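Catabolite control protein A (Lactococcus lactis, PDB 2O20) probably acts as a global regulator of transcription in carbon catabolite repression and activation, binding DNA as a member of the LacI family. Local coordinates at residues D[83-88]-D[94-99]; D[253-258]-D[283-288]. The protein carries 1 engineered substitution. One frame throughout, in Å; residues are numbered along the deposited sequence.

Interaction 1: residues D[83-88]-D[94-99]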
ATOM      1  N   ARG D  83       4.796   9.415  -4.710  1.00 20.07           N
ATOM      2  CA  ARG D  83       6.204   9.214  -5.113  1.00 19.07           C
ATOM      3  C   ARG D  83       6.598  10.060  -6.339  1.00 19.38           C
ATOM      4  O   ARG D  83       7.738  10.538  -6.421  1.00 18.24           O
ATOM      5  CB  ARG D  83       6.562   7.730  -5.299  1.00 20.31           C
ATOM      6  CG  ARG D  83       6.507   6.946  -3.944  1.00 21.40           C
ATOM      7  CD  ARG D  83       7.518   5.843  -3.761  1.00 24.28           C
ATOM      8  NE  ARG D  83       8.886   6.294  -3.968  1.00 22.69           N
ATOM      9  CZ  ARG D  83       9.930   5.481  -4.076  1.00 23.31           C
ATOM     10  NH1 ARG D  83       9.791   4.161  -3.962  1.00 23.22           N
ATOM     11  NH2 ARG D  83      11.131   5.992  -4.295  1.00 23.92           N
ATOM     12  N   GLY D  84       5.656  10.286  -7.253  1.00 18.26           N
ATOM     13  CA  GLY D  84       5.912  11.172  -8.411  1.00 19.15           C
ATOM     14  C   GLY D  84       6.097  12.631  -7.999  1.00 19.25           C
ATOM     15  O   GLY D  84       6.988  13.348  -8.499  1.00 19.24           O
ATOM     16  N   VAL D  85       5.260  13.079  -7.077  1.00 19.71           N
ATOM     17  CA  VAL D  85       5.391  14.409  -6.455  1.00 20.24           C
ATOM     18  C   VAL D  85       6.757  14.561  -5.759  1.00 20.70           C
ATOM     19  O   VAL D  85       7.503  15.531  -6.017  1.00 19.67           O
ATOM     20  CB  VAL D  85       4.256  14.667  -5.425  1.00 20.40           C
ATOM     21  CG1 VAL D  85       4.432  16.029  -4.696  1.00 21.87           C
ATOM     22  CG2 VAL D  85       2.892  14.595  -6.068  1.00 20.35           C
ATOM     23  N   ASP D  86       7.073  13.599  -4.887  1.00 19.42           N
ATOM     24  CA  ASP D  86       8.321  13.583  -4.114  1.00 21.16           C
ATOM     25  C   ASP D  86       9.576  13.676  -4.994  1.00 20.99           C
ATOM     26  O   ASP D  86      10.497  14.437  -4.698  1.00 19.61           O
ATOM     27  CB  ASP D  86       8.346  12.309  -3.268  1.00 21.71           C
ATOM     28  CG  ASP D  86       9.522  12.238  -2.307  1.00 26.03           C
ATOM     29  OD1 ASP D  86      10.179  11.169  -2.245  1.00 30.25           O
ATOM     30  OD2 ASP D  86       9.765  13.227  -1.600  1.00 32.34           O
ATOM     31  N   ASP D  87       9.617  12.884  -6.070  1.00 20.99           N
ATOM     32  CA  ASP D  87      10.759  12.870  -6.956  1.00 22.09           C
ATOM     33  C   ASP D  87      11.039  14.228  -7.615  1.00 22.31           C
ATOM     34  O   ASP D  87      12.219  14.652  -7.707  1.00 22.18           O
ATOM     35  CB  ASP D  87      10.613  11.749  -7.983  1.00 22.24           C
ATOM     36  CG  ASP D  87      10.976  10.382  -7.400  1.00 24.17           C
ATOM     37  OD1 ASP D  87      11.252  10.331  -6.175  1.00 25.29           O
ATOM     38  OD2 ASP D  87      10.942   9.363  -8.154  1.00 27.60           O
ATOM     39  N   ILE D  88       9.979  14.910  -8.051  1.00 21.89           N
ATOM     40  CA  ILE D  88      10.134  16.199  -8.700  1.00 22.54           C
ATOM     41  C   ILE D  88      10.509  17.294  -7.699  1.00 22.83           C
ATOM     42  O   ILE D  88      11.377  18.159  -7.976  1.00 23.22           O
ATOM     43  CB  ILE D  88       8.851  16.595  -9.492  1.00 22.42           C
ATOM     44  CG1 ILE D  88       8.564  15.578 -10.622  1.00 23.60           C
ATOM     45  CG2 ILE D  88       8.967  18.032 -10.046  1.00 23.85           C
ATOM     46  CD1 ILE D  88       9.530  15.675 -11.790  1.00 23.88           C
ATOM     47  N   TYR D  94      13.350  20.840  -2.474  1.00 22.58           N
ATOM     48  CA  TYR D  94      12.227  21.445  -1.739  1.00 22.62           C
ATOM     49  C   TYR D  94      11.916  20.564  -0.524  1.00 23.34           C
ATOM     50  O   TYR D  94      12.183  19.351  -0.541  1.00 23.69           O
ATOM     51  CB  TYR D  94      10.948  21.540  -2.592  1.00 22.33           C
ATOM     52  CG  TYR D  94      11.021  22.422  -3.829  1.00 21.83           C
ATOM     53  CD1 TYR D  94      11.987  23.436  -3.968  1.00 21.81           C
ATOM     54  CD2 TYR D  94      10.076  22.266  -4.853  1.00 22.60           C
ATOM     55  CE1 TYR D  94      12.021  24.241  -5.106  1.00 22.01           C
ATOM     56  CE2 TYR D  94      10.105  23.056  -5.991  1.00 20.99           C
ATOM     57  CZ  TYR D  94      11.067  24.039  -6.114  1.00 21.01           C
ATOM     58  OH  TYR D  94      11.052  24.782  -7.251  1.00 21.45           O
ATOM     59  N   ASN D  95      11.345  21.150   0.511  1.00 22.92           N
ATOM     60  CA  ASN D  95      10.823  20.363   1.640  1.00 23.98           C
ATOM     61  C   ASN D  95       9.438  19.834   1.295  1.00 24.00           C
ATOM     62  O   ASN D  95       8.648  20.517   0.647  1.00 23.84           O
ATOM     63  CB  ASN D  95      10.738  21.205   2.923  1.00 24.57           C
ATOM     64  CG  ASN D  95      12.062  21.797   3.339  1.00 25.00           C
ATOM     65  OD1 ASN D  95      12.125  22.975   3.702  1.00 28.85           O
ATOM     66  ND2 ASN D  95      13.103  21.001   3.318  1.00 19.77           N
ATOM     67  N   MET D  96       9.136  18.612   1.737  1.00 24.72           N
ATOM     68  CA  MET D  96       7.831  17.960   1.510  1.00 25.38           C
ATOM     69  C   MET D  96       7.189  17.679   2.878  1.00 24.99           C
ATOM     70  O   MET D  96       7.851  17.118   3.748  1.00 24.33           O
ATOM     71  CB  MET D  96       8.030  16.595   0.834  1.00 26.99           C
ATOM     72  CG  MET D  96       8.444  16.624  -0.619  1.00 30.42           C
ATOM     73  SD  MET D  96       7.021  16.722  -1.694  1.00 40.07           S
ATOM     74  CE  MET D  96       6.206  15.179  -1.263  1.00 37.01           C
ATOM     75  N   ILE D  97       5.923  18.053   3.055  1.00 24.80           N
ATOM     76  CA  ILE D  97       5.170  17.712   4.262  1.00 24.91           C
ATOM     77  C   ILE D  97       3.975  16.886   3.832  1.00 24.08           C
ATOM     78  O   ILE D  97       3.191  17.323   2.978  1.00 23.94           O
ATOM     79  CB  ILE D  97       4.662  18.972   5.036  1.00 24.87           C
ATOM     80  CG1 ILE D  97       5.821  19.888   5.452  1.00 27.28           C
ATOM     81  CG2 ILE D  97       3.841  18.552   6.277  1.00 26.09           C
ATOM     82  CD1 ILE D  97       5.379  21.262   5.983  1.00 26.55           C
ATOM     83  N   LEU D  98       3.808  15.693   4.398  1.00 22.93           N
ATOM     84  CA  LEU D  98       2.666  14.874   4.036  1.00 23.31           C
ATOM     85  C   LEU D  98       1.659  14.841   5.185  1.00 22.90           C
ATOM     86  O   LEU D  98       2.038  14.669   6.339  1.00 21.99           O
ATOM     87  CB  LEU D  98       3.101  13.437   3.704  1.00 24.09           C
ATOM     88  CG  LEU D  98       4.219  13.181   2.679  1.00 25.28           C
ATOM     89  CD1 LEU D  98       4.432  11.685   2.545  1.00 27.78           C
ATOM     90  CD2 LEU D  98       3.922  13.776   1.326  1.00 27.25           C
ATOM     91  N   ALA D  99       0.380  14.956   4.862  1.00 22.26           N
ATOM     92  CA  ALA D  99      -0.653  14.929   5.891  1.00 22.96           C
ATOM     93  C   ALA D  99      -1.770  13.982   5.473  1.00 22.97           C
ATOM     94  O   ALA D  99      -2.211  14.014   4.328  1.00 22.83           O
ATOM     95  CB  ALA D  99      -1.180  16.295   6.101  1.00 22.77           C
TER

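Interaction 2: residues D[253-258]-D[283-288]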
ATOM      1  N   GLY D 253     -12.050  -6.150  -3.207  1.00 15.73           N
ATOM      2  CA  GLY D 253     -13.067  -6.630  -2.278  1.00 16.19           C
ATOM      3  C   GLY D 253     -14.218  -7.386  -2.921  1.00 15.71           C
ATOM      4  O   GLY D 253     -14.597  -8.466  -2.439  1.00 17.31           O
ATOM      5  N   LEU D 254     -14.747  -6.852  -4.021  1.00 16.47           N
ATOM      6  CA  LEU D 254     -15.799  -7.501  -4.819  1.00 16.81           C
ATOM      7  C   LEU D 254     -15.328  -8.853  -5.346  1.00 16.44           C
ATOM      8  O   LEU D 254     -16.033  -9.862  -5.195  1.00 15.49           O
ATOM      9  CB  LEU D 254     -16.235  -6.605  -6.005  1.00 17.20           C
ATOM     10  CG  LEU D 254     -17.453  -7.111  -6.788  1.00 16.80           C
ATOM     11  CD1 LEU D 254     -18.663  -7.021  -5.902  1.00 16.34           C
ATOM     12  CD2 LEU D 254     -17.667  -6.349  -8.072  1.00 16.88           C
ATOM     13  N   LEU D 255     -14.108  -8.892  -5.875  1.00 15.91           N
ATOM     14  CA  LEU D 255     -13.520 -10.152  -6.379  1.00 16.41           C
ATOM     15  C   LEU D 255     -13.337 -11.182  -5.266  1.00 15.25           C
ATOM     16  O   LEU D 255     -13.730 -12.342  -5.439  1.00 14.68           O
ATOM     17  CB  LEU D 255     -12.186  -9.902  -7.111  1.00 15.51           C
ATOM     18  CG  LEU D 255     -11.449 -11.110  -7.714  1.00 17.85           C
ATOM     19  CD1 LEU D 255     -12.321 -11.813  -8.702  1.00 18.29           C
ATOM     20  CD2 LEU D 255     -10.168 -10.673  -8.376  1.00 17.46           C
ATOM     21  N   SER D 256     -12.791 -10.764  -4.125  1.00 15.52           N
ATOM     22  CA  SER D 256     -12.615 -11.621  -2.970  1.00 14.64           C
ATOM     23  C   SER D 256     -13.924 -12.293  -2.586  1.00 15.51           C
ATOM     24  O   SER D 256     -13.969 -13.498  -2.289  1.00 15.15           O
ATOM     25  CB  SER D 256     -12.066 -10.853  -1.720  1.00 15.13           C
ATOM     26  OG  SER D 256     -10.663 -10.609  -1.820  1.00 17.90           O
ATOM     27  N   ALA D 257     -14.967 -11.494  -2.517  1.00 15.59           N
ATOM     28  CA  ALA D 257     -16.283 -12.020  -2.104  1.00 16.54           C
ATOM     29  C   ALA D 257     -16.908 -12.973  -3.132  1.00 15.21           C
ATOM     30  O   ALA D 257     -17.458 -14.013  -2.746  1.00 15.44           O
ATOM     31  CB  ALA D 257     -17.201 -10.869  -1.756  1.00 17.94           C
ATOM     32  N   MET D 258     -16.823 -12.647  -4.428  1.00 15.12           N
ATOM     33  CA  MET D 258     -17.260 -13.553  -5.488  1.00 15.73           C
ATOM     34  C   MET D 258     -16.545 -14.891  -5.382  1.00 15.19           C
ATOM     35  O   MET D 258     -17.184 -15.942  -5.384  1.00 14.22           O
ATOM     36  CB  MET D 258     -17.057 -12.938  -6.877  1.00 15.41           C
ATOM     37  CG  MET D 258     -17.922 -11.699  -7.145  1.00 16.20           C
ATOM     38  SD  MET D 258     -19.687 -12.099  -6.994  1.00 17.95           S
ATOM     39  CE  MET D 258     -20.379 -10.481  -7.353  1.00 18.12           C
ATOM     40  N   THR D 283      -3.613  -9.737  -6.671  1.00 20.01           N
ATOM     41  CA  THR D 283      -4.876 -10.466  -6.690  1.00 19.13           C
ATOM     42  C   THR D 283      -4.709 -11.854  -7.328  1.00 18.70           C
ATOM     43  O   THR D 283      -3.907 -12.057  -8.237  1.00 19.05           O
ATOM     44  CB  THR D 283      -6.000  -9.690  -7.381  1.00 20.19           C
ATOM     45  OG1 THR D 283      -5.742  -9.620  -8.790  1.00 20.66           O
ATOM     46  CG2 THR D 283      -6.104  -8.296  -6.789  1.00 21.53           C
ATOM     47  N   TYR D 284      -5.506 -12.799  -6.861  1.00 17.98           N
ATOM     48  CA  TYR D 284      -5.719 -14.066  -7.567  1.00 18.41           C
ATOM     49  C   TYR D 284      -7.180 -14.440  -7.457  1.00 18.17           C
ATOM     50  O   TYR D 284      -7.706 -14.535  -6.353  1.00 19.00           O
ATOM     51  CB  TYR D 284      -4.847 -15.204  -7.043  1.00 19.01           C
ATOM     52  CG  TYR D 284      -4.816 -16.367  -8.036  1.00 18.66           C
ATOM     53  CD1 TYR D 284      -3.873 -16.420  -9.044  1.00 18.34           C
ATOM     54  CD2 TYR D 284      -5.785 -17.369  -7.991  1.00 22.05           C
ATOM     55  CE1 TYR D 284      -3.871 -17.477  -9.982  1.00 20.59           C
ATOM     56  CE2 TYR D 284      -5.796 -18.413  -8.911  1.00 21.97           C
ATOM     57  CZ  TYR D 284      -4.844 -18.461  -9.908  1.00 20.25           C
ATOM     58  OH  TYR D 284      -4.858 -19.510 -10.796  1.00 20.92           O
ATOM     59  N   PRO D 285      -7.864 -14.615  -8.601  1.00 18.47           N
ATOM     60  CA  PRO D 285      -7.416 -14.394  -9.995  1.00 18.49           C
ATOM     61  C   PRO D 285      -6.934 -12.978 -10.301  1.00 18.47           C
ATOM     62  O   PRO D 285      -7.260 -12.021  -9.582  1.00 19.18           O
ATOM     63  CB  PRO D 285      -8.681 -14.692 -10.837  1.00 18.90           C
ATOM     64  CG  PRO D 285      -9.746 -14.749  -9.953  1.00 18.51           C
ATOM     65  CD  PRO D 285      -9.234 -15.135  -8.580  1.00 18.05           C
ATOM     66  N   THR D 286      -6.163 -12.864 -11.370  1.00 17.97           N
ATOM     67  CA  THR D 286      -5.662 -11.576 -11.815  1.00 19.42           C
ATOM     68  C   THR D 286      -6.789 -10.648 -12.270  1.00 19.19           C
ATOM     69  O   THR D 286      -7.812 -11.083 -12.819  1.00 19.24           O
ATOM     70  CB  THR D 286      -4.571 -11.704 -12.914  1.00 19.06           C
ATOM     71  OG1 THR D 286      -5.119 -12.312 -14.084  1.00 19.74           O
ATOM     72  CG2 THR D 286      -3.401 -12.487 -12.422  1.00 20.03           C
ATOM     73  N   LEU D 287      -6.620  -9.383 -11.931  1.00 19.63           N
ATOM     74  CA  LEU D 287      -7.678  -8.392 -12.023  1.00 19.59           C
ATOM     75  C   LEU D 287      -7.553  -7.467 -13.247  1.00 19.08           C
ATOM     76  O   LEU D 287      -6.622  -6.656 -13.354  1.00 18.64           O
ATOM     77  CB  LEU D 287      -7.699  -7.553 -10.731  0.50 20.15           C
ATOM     78  CG  LEU D 287      -9.053  -7.128 -10.149  0.50 21.88           C
ATOM     79  CD1 LEU D 287      -8.842  -6.181  -8.956  0.50 22.77           C
ATOM     80  CD2 LEU D 287      -9.990  -6.491 -11.163  0.50 23.10           C
ATOM     81  N   THR D 288      -8.509  -7.560 -14.160  1.00 17.81           N
ATOM     82  CA  THR D 288      -8.591  -6.619 -15.282  1.00 18.27           C
ATOM     83  C   THR D 288      -8.825  -5.179 -14.786  1.00 17.69           C
ATOM     84  O   THR D 288      -9.632  -4.941 -13.895  1.00 17.36           O
ATOM     85  CB  THR D 288      -9.716  -7.045 -16.278  1.00 16.29           C
ATOM     86  OG1 THR D 288      -9.382  -8.304 -16.854  1.00 19.06           O
ATOM     87  CG2 THR D 288      -9.898  -6.040 -17.412  1.00 18.06           C
TER

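Interaction 1: residues D[83-88]-D[94-99]
The carboxylate of D86 meets M96 at its OD2 corner: M96 CG lies 3.8 Å from OD2, close to the carboxylate plane, while M96 CE is well out of that plane, 4.1 Å from the same oxygen. This is where helix 76-91 leans on strand 95-100 within a right-handed beta-alpha-beta unit of the periplasmic-binding-protein-like domain, built from strand 65-70, the helix and strand 95-100. D86 CG is anti to its own backbone N (chi1 -174°), which swings the carboxylate along the helix surface to M96; N100 of the second subunit also packs on D86. The M96 chain folds back at chi2 (-87°) and chi3 (-62°), bringing sulfur and methyl group up to the helix instead of extending past it. No hydrogen bond links the two segments, and the joint is made by van der Waals contact. V85 CG1 touches M96 CE and SD, each at 4.0 Å, the two side chains meeting at a slant. M96 also rests on V66 and V68 of strand 65-70, filling the angle between helix and sheet. With an alanine here, V85 CG1 would probably lose its neighbour and a gap would open between helix and strand. The M96 methyl finally reaches the helix backbone itself, CE lying 3.9 Å from D86 CA.

Interaction 2: residues D[253-258]-D[283-288]
A cis-proline turn at 283-286, in the loop between strands 270-272 and 289-291, receives a leucine from helix 248-260 in the sugar-binding-type domain. L255 carries the helix side alone, its CG anti to the backbone N (chi1 -179°), so that both methyl groups face the loop. CD1 approaches the proline ring, 4.1 Å from P285 CG, the two side chains crossing at an angle. CD2 sits 3.4 Å from P285 O, in van der Waals contact with a carbonyl that already has a polar partner: T283 OG1 donates to P285 O over 2.9 Å, at a C=O...donor angle of 130° and tilted 26° from the carbonyl plane. This bond ties T283 to P285 across the turn and gives the buried oxygen a partner beside the leucine. A contact of L287 CG with L255 CD2 at 4.1 Å is less certain, since L287 is modelled in two conformers. I271 of strand 270-272 extends the apolar surroundings of L255. On the outer side, Y284 OH is hydrogen-bonded to D260 of the second subunit. Backbone angles at Y284 and P285, with the cis bond between them, are those of a type VIb turn.

Interaction 1 comes first along the chain and is complete before interaction 2 begins; their centres lie 32 Å apart and their nearest atoms about 19 Å, without touching. Both belong to the periplasmic-binding-protein-like fold, beside different parallel sheets. Interaction 1 includes strand 95-100, an outermost strand of the six-stranded sheet, with helix 76-91 against it, whereas the contact of 253-258 with 283-288 joins a helix to a loop by strand 270-272, at the border of the four-stranded sheet. Both regions reach the second subunit, through R83 and L98 in interaction 1 and through S256 and Y284 in interaction 2. Both lobes therefore take part in the dimer interface, each contact lying beside its own part of it.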